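Local coordinates for protein nicotinate phosphoribosyltransferase (Vibrio cholerae, PDB 4HL7) that probably catalyses the ATP-dependent formation of nicotinate ribonucleotide from nicotinate and phosphoribosyl diphosphate, the entry of nicotinate into NAD biosynthesis, at residues S52-A57 with R145-E150; V139-S144 with F190-Q195; G237-V242 with P384-S389; T270-A275 with I388-E393. All blocks are in the same frame, centred on the assembly; numbering follows the deposited sequence.

Contact 1 of 4, residues S52-A57 with R145-E150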
loop_
_atom_site.group_PDB
_atom_site.type_symbol
_atom_site.label_atom_id
_atom_site.label_comp_id
_atom_site.label_asym_id
_atom_site.label_seq_id
_atom_site.Cartn_x
_atom_site.Cartn_y
_atom_site.Cartn_z
ATOM N N SER A 52 -2.156 9.683 23.800
ATOM C CA SER A 52 -2.414 8.875 24.997
ATOM C C SER A 52 -3.836 8.295 24.968
ATOM O O SER A 52 -4.052 7.145 25.350
ATOM C CB SER A 52 -2.197 9.711 26.275
ATOM N N GLY A 53 -4.779 9.100 24.486
ATOM C CA GLY A 53 -6.197 8.750 24.446
ATOM C C GLY A 53 -6.624 7.776 23.338
ATOM O O GLY A 53 -7.610 7.076 23.499
ATOM N N LEU A 54 -5.913 7.729 22.212
ATOM C CA LEU A 54 -6.272 6.732 21.180
ATOM C C LEU A 54 -5.757 5.347 21.550
ATOM O O LEU A 54 -6.312 4.321 21.144
ATOM C CB LEU A 54 -5.674 7.092 19.821
ATOM C CG LEU A 54 -6.203 8.310 19.095
ATOM C CD1 LEU A 54 -5.526 8.299 17.717
ATOM C CD2 LEU A 54 -7.706 8.257 19.021
ATOM N N LEU A 55 -4.693 5.340 22.343
ATOM C CA LEU A 55 -3.958 4.127 22.624
ATOM C C LEU A 55 -4.862 3.049 23.263
ATOM O O LEU A 55 -4.785 1.910 22.850
ATOM C CB LEU A 55 -2.699 4.477 23.433
ATOM C CG LEU A 55 -1.620 3.484 23.842
ATOM C CD1 LEU A 55 -1.119 2.701 22.653
ATOM C CD2 LEU A 55 -0.472 4.211 24.544
ATOM N N ASP A 56 -5.797 3.416 24.166
ATOM C CA ASP A 56 -6.709 2.401 24.800
ATOM C C ASP A 56 -7.579 1.585 23.831
ATOM O O ASP A 56 -7.563 0.326 23.867
ATOM C CB ASP A 56 -7.596 3.005 25.903
ATOM C CG ASP A 56 -7.059 2.751 27.320
ATOM O OD1 ASP A 56 -5.985 2.130 27.475
ATOM O OD2 ASP A 56 -7.718 3.188 28.293
ATOM N N ALA A 57 -8.326 2.281 22.963
ATOM C CA ALA A 57 -9.187 1.601 21.987
ATOM C C ALA A 57 -8.390 0.927 20.879
ATOM O O ALA A 57 -8.791 -0.118 20.357
ATOM C CB ALA A 57 -10.238 2.553 21.394
ATOM N N ARG A 145 -13.762 7.545 15.114
ATOM C CA ARG A 145 -14.760 7.332 16.188
ATOM C C ARG A 145 -14.569 8.235 17.365
ATOM O O ARG A 145 -15.580 8.670 18.016
ATOM C CB ARG A 145 -14.700 5.871 16.650
ATOM C CG ARG A 145 -15.300 4.959 15.617
ATOM C CD ARG A 145 -14.869 3.514 15.839
ATOM N NE ARG A 145 -15.465 2.632 14.823
ATOM C CZ ARG A 145 -16.299 1.640 15.081
ATOM N NH1 ARG A 145 -16.716 1.431 16.334
ATOM N NH2 ARG A 145 -16.757 0.882 14.078
ATOM N N GLN A 146 -13.315 8.455 17.747
ATOM C CA GLN A 146 -13.044 9.187 18.979
ATOM C C GLN A 146 -13.095 10.694 18.786
ATOM O O GLN A 146 -13.588 11.435 19.674
ATOM C CB GLN A 146 -11.743 8.766 19.600
ATOM C CG GLN A 146 -11.999 7.684 20.619
ATOM C CD GLN A 146 -10.765 7.152 21.293
ATOM O OE1 GLN A 146 -10.690 5.962 21.536
ATOM N NE2 GLN A 146 -9.815 8.034 21.660
ATOM N N ARG A 147 -12.653 11.136 17.612
ATOM C CA ARG A 147 -12.423 12.570 17.364
ATOM C C ARG A 147 -13.291 13.202 16.285
ATOM O O ARG A 147 -13.405 14.430 16.235
ATOM C CB ARG A 147 -10.948 12.815 17.134
ATOM C CG ARG A 147 -10.148 12.484 18.379
ATOM C CD ARG A 147 -8.669 12.430 18.116
ATOM N NE ARG A 147 -7.922 12.173 19.360
ATOM C CZ ARG A 147 -6.603 12.294 19.460
ATOM N NH1 ARG A 147 -5.985 12.044 20.606
ATOM N NH2 ARG A 147 -5.897 12.662 18.410
ATOM N N TRP A 148 -13.952 12.393 15.444
ATOM C CA TRP A 148 -14.713 12.922 14.318
ATOM C C TRP A 148 -16.036 12.280 14.215
ATOM O O TRP A 148 -16.559 12.069 13.136
ATOM C CB TRP A 148 -13.907 12.778 13.012
ATOM C CG TRP A 148 -12.691 13.656 13.087
ATOM C CD1 TRP A 148 -11.409 13.342 13.570
ATOM C CD2 TRP A 148 -12.647 15.092 12.782
ATOM N NE1 TRP A 148 -10.605 14.448 13.546
ATOM C CE2 TRP A 148 -11.300 15.538 13.099
ATOM C CE3 TRP A 148 -13.573 16.008 12.243
ATOM C CZ2 TRP A 148 -10.884 16.836 12.855
ATOM C CZ3 TRP A 148 -13.159 17.341 12.049
ATOM C CH2 TRP A 148 -11.847 17.743 12.368
ATOM N N ALA A 149 -16.586 11.925 15.367
ATOM C CA ALA A 149 -17.812 11.152 15.444
ATOM C C ALA A 149 -19.023 11.972 14.978
ATOM O O ALA A 149 -20.014 11.420 14.495
ATOM C CB ALA A 149 -17.994 10.619 16.873
ATOM N N GLU A 150 -18.919 13.296 15.023
ATOM C CA GLU A 150 -20.079 14.141 14.656
ATOM C C GLU A 150 -20.162 14.521 13.145
ATOM O O GLU A 150 -21.089 15.243 12.697
ATOM C CB GLU A 150 -20.193 15.354 15.620
ATOM C CG GLU A 150 -19.046 16.385 15.552
ATOM C CD GLU A 150 -17.603 15.807 15.573
ATOM O OE1 GLU A 150 -17.296 14.837 16.332
ATOM O OE2 GLU A 150 -16.750 16.348 14.834
HETATM O O HOH W 1 -8.864 4.748 23.340
#
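Q146 reaches from the last turn of helix 131-147 to the 52-57 end of helix 52-64, and its amide carries the polar half of the contact. NE2 donates to G53 O over 3.0 Å; the N-H points nearly straight at the oxygen (168°), which lies close to the Q146 amide plane, but the donor stands well above the carbonyl plane of G53. A water does the rest. It lies within bonding distance of G53 O (2.6 Å) and of Q146 OE1 (2.8 Å), and accepts from A57 N, so it fills the place where a direct helical bond from A57 N to G53 O would run. Beyond CG the Q146 chain is extended, and chi2 of 179° carries CD out toward the other helix.

The apolar half belongs to L54. Its CD2 comes within 3.4 Å of Q146 NE2 as the two side chains slide past each other in opposite directions, while CG sits 4.0 Å above the centre of the R147 guanidinium plane. R147 NH2 makes a salt bridge to E48. A57 adds its CB, 3.4 Å from Q146 OE1.

L54 and A57 also pack on V142 of the same long helix. The chemistry implies a hydrated surface joint, in which one amide and one water meet G53 O and A57 N in place of a direct bond between them.

Contact 2 of 4, residues V139-S144 with F190-Q195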
loop_
_atom_site.group_PDB
_atom_site.type_symbol
_atom_site.label_atom_id
_atom_site.label_comp_id
_atom_site.label_asym_id
_atom_site.label_seq_id
_atom_site.Cartn_x
_atom_site.Cartn_y
_atom_site.Cartn_z
ATOM N N VAL A 139 -6.163 2.098 13.452
ATOM C CA VAL A 139 -5.747 3.402 14.005
ATOM C C VAL A 139 -6.526 4.549 13.354
ATOM O O VAL A 139 -7.023 5.411 14.039
ATOM C CB VAL A 139 -4.231 3.673 13.877
ATOM C CG1 VAL A 139 -3.862 5.062 14.432
ATOM C CG2 VAL A 139 -3.431 2.616 14.647
ATOM N N SER A 140 -6.650 4.508 12.024
ATOM C CA SER A 140 -7.514 5.469 11.317
ATOM C C SER A 140 -8.914 5.562 11.842
ATOM O O SER A 140 -9.367 6.669 12.220
ATOM C CB SER A 140 -7.512 5.220 9.784
ATOM O OG SER A 140 -8.141 6.332 9.147
ATOM N N GLU A 141 -9.607 4.424 11.906
ATOM C CA GLU A 141 -11.006 4.410 12.316
ATOM C C GLU A 141 -11.256 4.725 13.807
ATOM O O GLU A 141 -12.303 5.312 14.145
ATOM C CB GLU A 141 -11.711 3.105 11.913
ATOM C CG GLU A 141 -13.190 3.181 12.287
ATOM C CD GLU A 141 -14.074 2.192 11.593
ATOM O OE1 GLU A 141 -15.227 2.047 12.063
ATOM O OE2 GLU A 141 -13.636 1.538 10.627
ATOM N N VAL A 142 -10.380 4.242 14.702
ATOM C CA VAL A 142 -10.488 4.619 16.101
ATOM C C VAL A 142 -10.423 6.133 16.252
ATOM O O VAL A 142 -11.261 6.754 16.952
ATOM C CB VAL A 142 -9.410 3.925 16.949
ATOM C CG1 VAL A 142 -9.308 4.564 18.329
ATOM C CG2 VAL A 142 -9.743 2.442 17.076
ATOM N N ARG A 143 -9.511 6.746 15.513
ATOM C CA ARG A 143 -9.385 8.200 15.536
ATOM C C ARG A 143 -10.674 8.867 15.024
ATOM O O ARG A 143 -11.147 9.842 15.607
ATOM C CB ARG A 143 -8.160 8.620 14.702
ATOM C CG ARG A 143 -7.824 10.097 14.755
ATOM C CD ARG A 143 -8.291 10.811 13.486
ATOM N NE ARG A 143 -7.608 12.102 13.288
ATOM C CZ ARG A 143 -7.646 12.802 12.156
ATOM N NH1 ARG A 143 -8.341 12.351 11.112
ATOM N NH2 ARG A 143 -6.960 13.938 12.058
ATOM N N SER A 144 -11.230 8.350 13.933
ATOM C CA SER A 144 -12.515 8.828 13.456
ATOM C C SER A 144 -13.594 8.738 14.518
ATOM O O SER A 144 -14.263 9.738 14.788
ATOM C CB SER A 144 -12.974 8.093 12.185
ATOM O OG SER A 144 -11.977 8.237 11.153
ATOM N N PHE A 190 -11.518 6.446 6.280
ATOM C CA PHE A 190 -12.131 7.089 7.435
ATOM C C PHE A 190 -12.730 5.991 8.372
ATOM O O PHE A 190 -12.619 6.082 9.601
ATOM C CB PHE A 190 -13.266 8.018 6.970
ATOM C CG PHE A 190 -13.957 8.754 8.099
ATOM C CD1 PHE A 190 -13.467 9.997 8.546
ATOM C CD2 PHE A 190 -15.114 8.252 8.678
ATOM C CE1 PHE A 190 -14.084 10.655 9.583
ATOM C CE2 PHE A 190 -15.749 8.928 9.730
ATOM C CZ PHE A 190 -15.225 10.132 10.176
ATOM N N SER A 191 -13.361 4.972 7.753
ATOM C CA SER A 191 -13.987 3.873 8.452
ATOM C C SER A 191 -14.266 2.788 7.413
ATOM O O SER A 191 -14.279 3.073 6.221
ATOM C CB SER A 191 -15.288 4.317 9.163
ATOM O OG SER A 191 -16.287 4.649 8.199
ATOM N N SER A 192 -14.451 1.544 7.850
ATOM C CA SER A 192 -14.805 0.479 6.892
ATOM C C SER A 192 -16.185 0.762 6.229
ATOM O O SER A 192 -16.395 0.414 5.042
ATOM C CB SER A 192 -14.750 -0.915 7.565
ATOM O OG SER A 192 -15.636 -0.959 8.664
ATOM N N GLN A 193 -17.119 1.360 6.986
ATOM C CA GLN A 193 -18.451 1.754 6.459
ATOM C C GLN A 193 -18.321 2.785 5.359
ATOM O O GLN A 193 -19.003 2.671 4.308
ATOM C CB GLN A 193 -19.400 2.250 7.582
ATOM C CG GLN A 193 -20.867 2.479 7.155
ATOM C CD GLN A 193 -21.476 1.230 6.561
ATOM O OE1 GLN A 193 -21.362 0.174 7.123
ATOM N NE2 GLN A 193 -22.006 1.341 5.363
ATOM N N VAL A 194 -17.463 3.799 5.573
ATOM C CA VAL A 194 -17.255 4.786 4.535
ATOM C C VAL A 194 -16.619 4.181 3.305
ATOM O O VAL A 194 -17.056 4.481 2.175
ATOM C CB VAL A 194 -16.412 6.002 4.991
ATOM C CG1 VAL A 194 -15.965 6.815 3.773
ATOM C CG2 VAL A 194 -17.211 6.842 5.967
ATOM N N GLN A 195 -15.621 3.310 3.477
ATOM C CA GLN A 195 -15.034 2.647 2.301
ATOM C C GLN A 195 -16.095 1.817 1.599
ATOM O O GLN A 195 -16.117 1.747 0.358
ATOM C CB GLN A 195 -13.873 1.713 2.668
ATOM C CG GLN A 195 -13.167 1.097 1.428
ATOM C CD GLN A 195 -11.986 0.230 1.791
ATOM O OE1 GLN A 195 -11.863 -0.203 2.932
ATOM N NE2 GLN A 195 -11.092 -0.017 0.821
HETATM O O HOH W 2 -16.997 1.272 10.084
#
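S144 and F190 meet through a side-chain hydroxyl and a backbone carbonyl: OG donates to F190 O at 2.7 Å, in the carbonyl plane and on a lone pair. OG is placed beside its own backbone N (chi1 -57°), and CB lies over the face of the F190 ring, a CH-pi contact 3.7 Å from the centroid and 14° off the ring normal. The same carbonyl also receives a CA-H...O contact from E141.

Most of the other bonds serve the start of helix 192-205, the helix that follows strand 181-183 of the parallel sheet in this alpha/beta-barrel part of the enzyme. The first three N-H groups of that helix each have an acceptor. S192 N gives to E141 OE2 at 2.9 Å, meeting it from above the carboxylate plane. Q193 N gives to a water at 3.1 Å, which in turn donates to E141 OE1 at 2.8 Å. V194 N gives to S191 OG at 3.0 Å, making S191 the N-cap; that hydroxyl is also bonded to L7 O.

E141 therefore handles two helix N-H groups, one directly and one through water, and its OE1 has a salt bridge to R145 besides. Its chain is extended beyond CG, laying CD against S191 CB at 3.4 Å. The other buried hydroxyls find carbonyls nearby: S192 OG bonds to I12 O and S140 OG to R189 O.

Contact 3 of 4, residues G237-V242 with P384-S389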
loop_
_atom_site.group_PDB
_atom_site.type_symbol
_atom_site.label_atom_id
_atom_site.label_comp_id
_atom_site.label_asym_id
_atom_site.label_seq_id
_atom_site.Cartn_x
_atom_site.Cartn_y
_atom_site.Cartn_z
ATOM N N GLY A 237 13.106 -6.460 1.950
ATOM C CA GLY A 237 13.498 -7.684 2.700
ATOM C C GLY A 237 14.676 -8.400 2.027
ATOM O O GLY A 237 15.542 -8.961 2.685
ATOM N N HIS A 238 14.694 -8.417 0.695
ATOM C CA HIS A 238 15.831 -9.050 -0.020
ATOM C C HIS A 238 17.175 -8.449 0.240
ATOM O O HIS A 238 18.200 -9.089 0.003
ATOM C CB HIS A 238 15.536 -9.206 -1.528
ATOM C CG HIS A 238 14.614 -10.379 -1.812
ATOM N ND1 HIS A 238 13.279 -10.296 -1.640
ATOM C CD2 HIS A 238 14.887 -11.724 -2.094
ATOM C CE1 HIS A 238 12.706 -11.510 -1.892
ATOM N NE2 HIS A 238 13.691 -12.382 -2.174
ATOM N N GLN A 239 17.216 -7.220 0.752
ATOM C CA GLN A 239 18.508 -6.599 1.182
ATOM C C GLN A 239 19.171 -7.320 2.339
ATOM O O GLN A 239 20.366 -7.151 2.606
ATOM C CB GLN A 239 18.308 -5.099 1.559
ATOM C CG GLN A 239 17.842 -4.265 0.375
ATOM C CD GLN A 239 17.307 -2.908 0.831
ATOM O OE1 GLN A 239 17.521 -2.526 1.967
ATOM N NE2 GLN A 239 16.589 -2.193 -0.054
ATOM N N ALA A 240 18.373 -8.055 3.073
ATOM C CA ALA A 240 18.858 -8.885 4.164
ATOM C C ALA A 240 19.110 -10.347 3.728
ATOM O O ALA A 240 19.963 -11.040 4.333
ATOM C CB ALA A 240 17.857 -8.872 5.332
ATOM N N LEU A 241 18.389 -10.810 2.720
ATOM C CA LEU A 241 18.371 -12.232 2.392
ATOM C C LEU A 241 19.423 -12.622 1.321
ATOM O O LEU A 241 19.874 -13.818 1.301
ATOM C CB LEU A 241 16.963 -12.622 1.855
ATOM C CG LEU A 241 15.829 -12.330 2.849
ATOM C CD1 LEU A 241 14.504 -12.659 2.180
ATOM C CD2 LEU A 241 16.040 -13.244 4.017
ATOM N N VAL A 242 19.810 -11.671 0.466
ATOM C CA VAL A 242 20.908 -11.919 -0.509
ATOM C C VAL A 242 21.885 -10.764 -0.415
ATOM O O VAL A 242 21.720 -9.897 0.407
ATOM C CB VAL A 242 20.347 -12.043 -1.971
ATOM C CG1 VAL A 242 19.389 -13.266 -2.003
ATOM C CG2 VAL A 242 19.536 -10.780 -2.444
ATOM N N PRO A 384 19.317 -4.536 9.139
ATOM C CA PRO A 384 18.556 -3.381 8.632
ATOM C C PRO A 384 18.192 -3.535 7.161
ATOM O O PRO A 384 18.936 -4.199 6.390
ATOM C CB PRO A 384 19.543 -2.173 8.737
ATOM C CG PRO A 384 20.793 -2.706 9.342
ATOM C CD PRO A 384 20.741 -4.235 9.353
ATOM N N VAL A 385 17.134 -2.858 6.737
ATOM C CA VAL A 385 16.779 -2.783 5.304
ATOM C C VAL A 385 16.315 -1.338 5.064
ATOM O O VAL A 385 16.043 -0.607 6.018
ATOM C CB VAL A 385 15.664 -3.788 4.910
ATOM C CG1 VAL A 385 16.115 -5.236 5.171
ATOM C CG2 VAL A 385 14.345 -3.442 5.648
ATOM N N ALA A 386 16.305 -0.904 3.822
ATOM C CA ALA A 386 16.031 0.538 3.563
ATOM C C ALA A 386 15.273 0.774 2.289
ATOM O O ALA A 386 15.331 -0.015 1.374
ATOM C CB ALA A 386 17.305 1.334 3.520
ATOM N N LYS A 387 14.532 1.882 2.266
ATOM C CA LYS A 387 13.947 2.350 1.033
ATOM C C LYS A 387 14.537 3.711 0.747
ATOM O O LYS A 387 14.655 4.554 1.638
ATOM C CB LYS A 387 12.432 2.502 1.145
ATOM C CG LYS A 387 11.788 2.977 -0.136
ATOM C CD LYS A 387 10.295 2.990 0.042
ATOM C CE LYS A 387 9.679 3.994 -0.879
ATOM N NZ LYS A 387 8.339 4.318 -0.329
ATOM N N ILE A 388 14.893 3.955 -0.510
ATOM C CA ILE A 388 15.524 5.230 -0.824
ATOM C C ILE A 388 14.451 6.138 -1.493
ATOM O O ILE A 388 14.068 7.176 -0.967
ATOM C CB ILE A 388 16.765 5.032 -1.737
ATOM C CG1 ILE A 388 17.861 4.333 -0.950
ATOM C CG2 ILE A 388 17.368 6.400 -2.122
ATOM C CD1 ILE A 388 18.924 3.662 -1.771
ATOM N N SER A 389 14.007 5.663 -2.643
ATOM C CA SER A 389 12.975 6.209 -3.571
ATOM C C SER A 389 13.510 7.291 -4.528
ATOM O O SER A 389 14.695 7.678 -4.488
ATOM C CB SER A 389 11.671 6.666 -2.877
ATOM O OG SER A 389 11.799 8.073 -2.557
HETATM O O HOH W 3 20.455 -6.311 5.466
#
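A386 N donates to Q239 OE1 at 2.7 Å, the shortest polar bond between the end of helix 232-241 and the loop after strand 383-384. The Q239 amide returns the favour: NE2 gives to A386 O at 2.9 Å. One side-chain amide thus pairs with both the N-H and the C=O of a single residue, much as a neighbouring strand would. The two bonds differ in detail. The donor to OE1 is tilted 19° from the side-chain carbonyl plane, whereas NE2 reaches A386 O in that oxygen's carbonyl plane, with the acceptor near the Q239 amide plane. Beyond CG the Q239 chain is extended (chi2 165°), which carries CD out toward the loop.

Here the C-terminal end of the helix meets the chain as it leaves an outermost strand of the antiparallel sheet. The helix is the one that opens with H232, the predicted autophosphorylation site, which carries no phosphate in this model. It is kinked at this point: A240 N bonds back to G237 O, one residue short of the regular alpha-helical step.

A water spans the backbones by donating to Q239 O at 3.0 Å and to P384 O at 2.8 Å. Next to it, V385 turns toward the helix and sets CG1 against A240 CB at 4.0 Å. Both V385 and A240 also lie on C380 of strand 372-380, and the Q239 side chain also touches F402 and L406 of helix 400-409.

Contact 4 of 4, residues T270-A275 with I388-E393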
loop_
_atom_site.group_PDB
_atom_site.type_symbol
_atom_site.label_atom_id
_atom_site.label_comp_id
_atom_site.label_asym_id
_atom_site.label_seq_id
_atom_site.Cartn_x
_atom_site.Cartn_y
_atom_site.Cartn_z
ATOM N N THR A 270 12.080 1.431 -4.922
ATOM C CA THR A 270 12.650 0.979 -3.659
ATOM C C THR A 270 14.038 1.585 -3.503
ATOM O O THR A 270 14.460 2.020 -2.423
ATOM C CB THR A 270 12.798 -0.537 -3.645
ATOM O OG1 THR A 270 11.520 -1.168 -3.850
ATOM C CG2 THR A 270 13.432 -0.995 -2.281
ATOM N N LEU A 271 14.751 1.657 -4.628
ATOM C CA LEU A 271 16.077 2.241 -4.675
ATOM C C LEU A 271 15.966 3.518 -5.513
ATOM O O LEU A 271 15.524 4.544 -4.967
ATOM C CB LEU A 271 17.088 1.244 -5.291
ATOM C CG LEU A 271 17.126 -0.049 -4.445
ATOM C CD1 LEU A 271 17.932 -1.117 -5.139
ATOM C CD2 LEU A 271 17.788 0.226 -3.078
ATOM N N THR A 272 16.341 3.480 -6.803
ATOM C CA THR A 272 16.070 4.656 -7.685
ATOM C C THR A 272 15.616 4.127 -9.054
ATOM O O THR A 272 15.862 2.974 -9.392
ATOM C CB THR A 272 17.261 5.519 -7.916
ATOM O OG1 THR A 272 18.292 4.741 -8.551
ATOM C CG2 THR A 272 17.775 6.180 -6.557
ATOM N N ILE A 273 15.084 5.010 -9.891
ATOM C CA ILE A 273 14.700 4.582 -11.245
ATOM C C ILE A 273 15.912 4.054 -12.020
ATOM O O ILE A 273 15.795 3.001 -12.702
ATOM C CB ILE A 273 13.962 5.697 -12.013
ATOM C CG1 ILE A 273 13.345 5.179 -13.343
ATOM C CG2 ILE A 273 14.894 6.872 -12.273
ATOM C CD1 ILE A 273 12.470 3.962 -13.212
ATOM N N ASP A 274 17.079 4.667 -11.879
ATOM C CA ASP A 274 18.250 4.092 -12.592
ATOM C C ASP A 274 18.609 2.714 -12.126
ATOM O O ASP A 274 18.987 1.879 -12.943
ATOM C CB ASP A 274 19.494 4.987 -12.534
ATOM C CG ASP A 274 19.233 6.359 -13.121
ATOM O OD1 ASP A 274 18.872 6.449 -14.304
ATOM O OD2 ASP A 274 19.283 7.336 -12.355
ATOM N N ALA A 275 18.567 2.452 -10.807
ATOM C CA ALA A 275 18.842 1.072 -10.300
ATOM C C ALA A 275 17.817 0.101 -10.806
ATOM O O ALA A 275 18.146 -1.037 -11.157
ATOM C CB ALA A 275 18.834 1.051 -8.754
ATOM N N ILE A 388 14.893 3.955 -0.510
ATOM C CA ILE A 388 15.524 5.230 -0.824
ATOM C C ILE A 388 14.451 6.138 -1.493
ATOM O O ILE A 388 14.068 7.176 -0.967
ATOM C CB ILE A 388 16.765 5.032 -1.737
ATOM C CG1 ILE A 388 17.861 4.333 -0.950
ATOM C CG2 ILE A 388 17.368 6.400 -2.122
ATOM C CD1 ILE A 388 18.924 3.662 -1.771
ATOM N N SER A 389 14.007 5.663 -2.643
ATOM C CA SER A 389 12.975 6.209 -3.571
ATOM C C SER A 389 13.510 7.291 -4.528
ATOM O O SER A 389 14.695 7.678 -4.488
ATOM C CB SER A 389 11.671 6.666 -2.877
ATOM O OG SER A 389 11.799 8.073 -2.557
ATOM N N ASP A 390 12.620 7.801 -5.373
ATOM C CA ASP A 390 13.037 8.860 -6.307
ATOM C C ASP A 390 12.863 10.259 -5.734
ATOM O O ASP A 390 13.175 11.276 -6.412
ATOM C CB ASP A 390 12.335 8.705 -7.628
ATOM C CG ASP A 390 12.935 7.564 -8.461
ATOM O OD1 ASP A 390 14.218 7.452 -8.571
ATOM O OD2 ASP A 390 12.103 6.830 -9.055
ATOM N N GLN A 391 12.398 10.300 -4.478
ATOM C CA GLN A 391 12.522 11.504 -3.641
ATOM C C GLN A 391 13.525 11.261 -2.481
ATOM O O GLN A 391 13.141 10.749 -1.437
ATOM C CB GLN A 391 11.151 11.882 -3.113
ATOM C CG GLN A 391 10.237 12.400 -4.203
ATOM C CD GLN A 391 8.843 12.654 -3.692
ATOM O OE1 GLN A 391 7.866 12.098 -4.213
ATOM N NE2 GLN A 391 8.735 13.501 -2.666
ATOM N N PRO A 392 14.816 11.582 -2.693
ATOM C CA PRO A 392 15.829 11.138 -1.737
ATOM C C PRO A 392 15.571 11.571 -0.283
ATOM O O PRO A 392 15.926 10.832 0.642
ATOM C CB PRO A 392 17.143 11.741 -2.292
ATOM C CG PRO A 392 16.770 12.574 -3.485
ATOM C CD PRO A 392 15.429 12.073 -3.943
ATOM N N GLU A 393 14.936 12.732 -0.092
ATOM C CA GLU A 393 14.697 13.286 1.234
ATOM C C GLU A 393 13.825 12.331 2.032
ATOM O O GLU A 393 13.799 12.367 3.255
ATOM C CB GLU A 393 14.113 14.727 1.157
ATOM C CG GLU A 393 12.659 14.840 0.695
ATOM C CD GLU A 393 12.458 14.740 -0.830
ATOM O OE1 GLU A 393 13.443 14.512 -1.580
ATOM O OE2 GLU A 393 11.285 14.891 -1.275
#
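D390 sets CG beside its own backbone N (chi1 -76°), and from there OD1 meets I273 N; T272 turns OG1 between its backbone N and carbonyl carbon (chi1 60°), from where it accepts from A275 N. Together they serve the N terminus of helix 273-279. D390 takes the first N-H of the helix, that of I273, and T272 OG1 the third, that of A275. T272 is the N-cap, its OG1 lying 3.2 Å from A275 N. I273 N comes to D390 OD1 at 2.9 Å on the syn side of the carboxylate, and the same oxygen touches T272 CA at 3.5 Å. The carboxylate and the I273 side chain pass at an oblique angle, I273 CB 3.7 Å from D390 OD2.

Further back the link is between main chains. I388 N donates to T270 O at 2.8 Å in an almost straight bond (177°), while S389 N makes only a weak bond to L271 O. I388 leans its CB on that second carbonyl, and its CD1 meets L271 CD2 at 3.8 Å; L406 of helix 400-409 packs on both side chains. S389 then forms an ST turn, its OG accepting from Q391 N, and S295 OG bonds to D390 N.

The helix follows edge strand 265-267 of the parallel sheet, so the 388-393 loop is fastened at that strand-to-helix turn. D390 gives I273 N the acceptor an earlier helical turn would otherwise provide; the helix dipole probably stabilises its charge, against like-charged D274 nearby.

Overall arrangement
From the N terminus, residues 52-57 open contact 1 and 139-144 open contact 2. The chain then closes contact 1 at 145-150, still partly on helix 131-147, and contact 2 at 190-195, so the two loops cross. That helix is thereby clasped between helix 52-64 and the start of helix 192-205. Contacts 3 and 4 come later, in series with the first pair: 237-242 opens one, 270-275 the other, and both close on the loop 384-393, sharing I388 and S389. This loop leads from the antiparallel sheet past helix 232-241 to the turn between edge strand 265-267 of the parallel sheet and helix 273-279. Contacts 2 and 3 lie on opposite sides of the chain's centre, their centres about 31 Å apart.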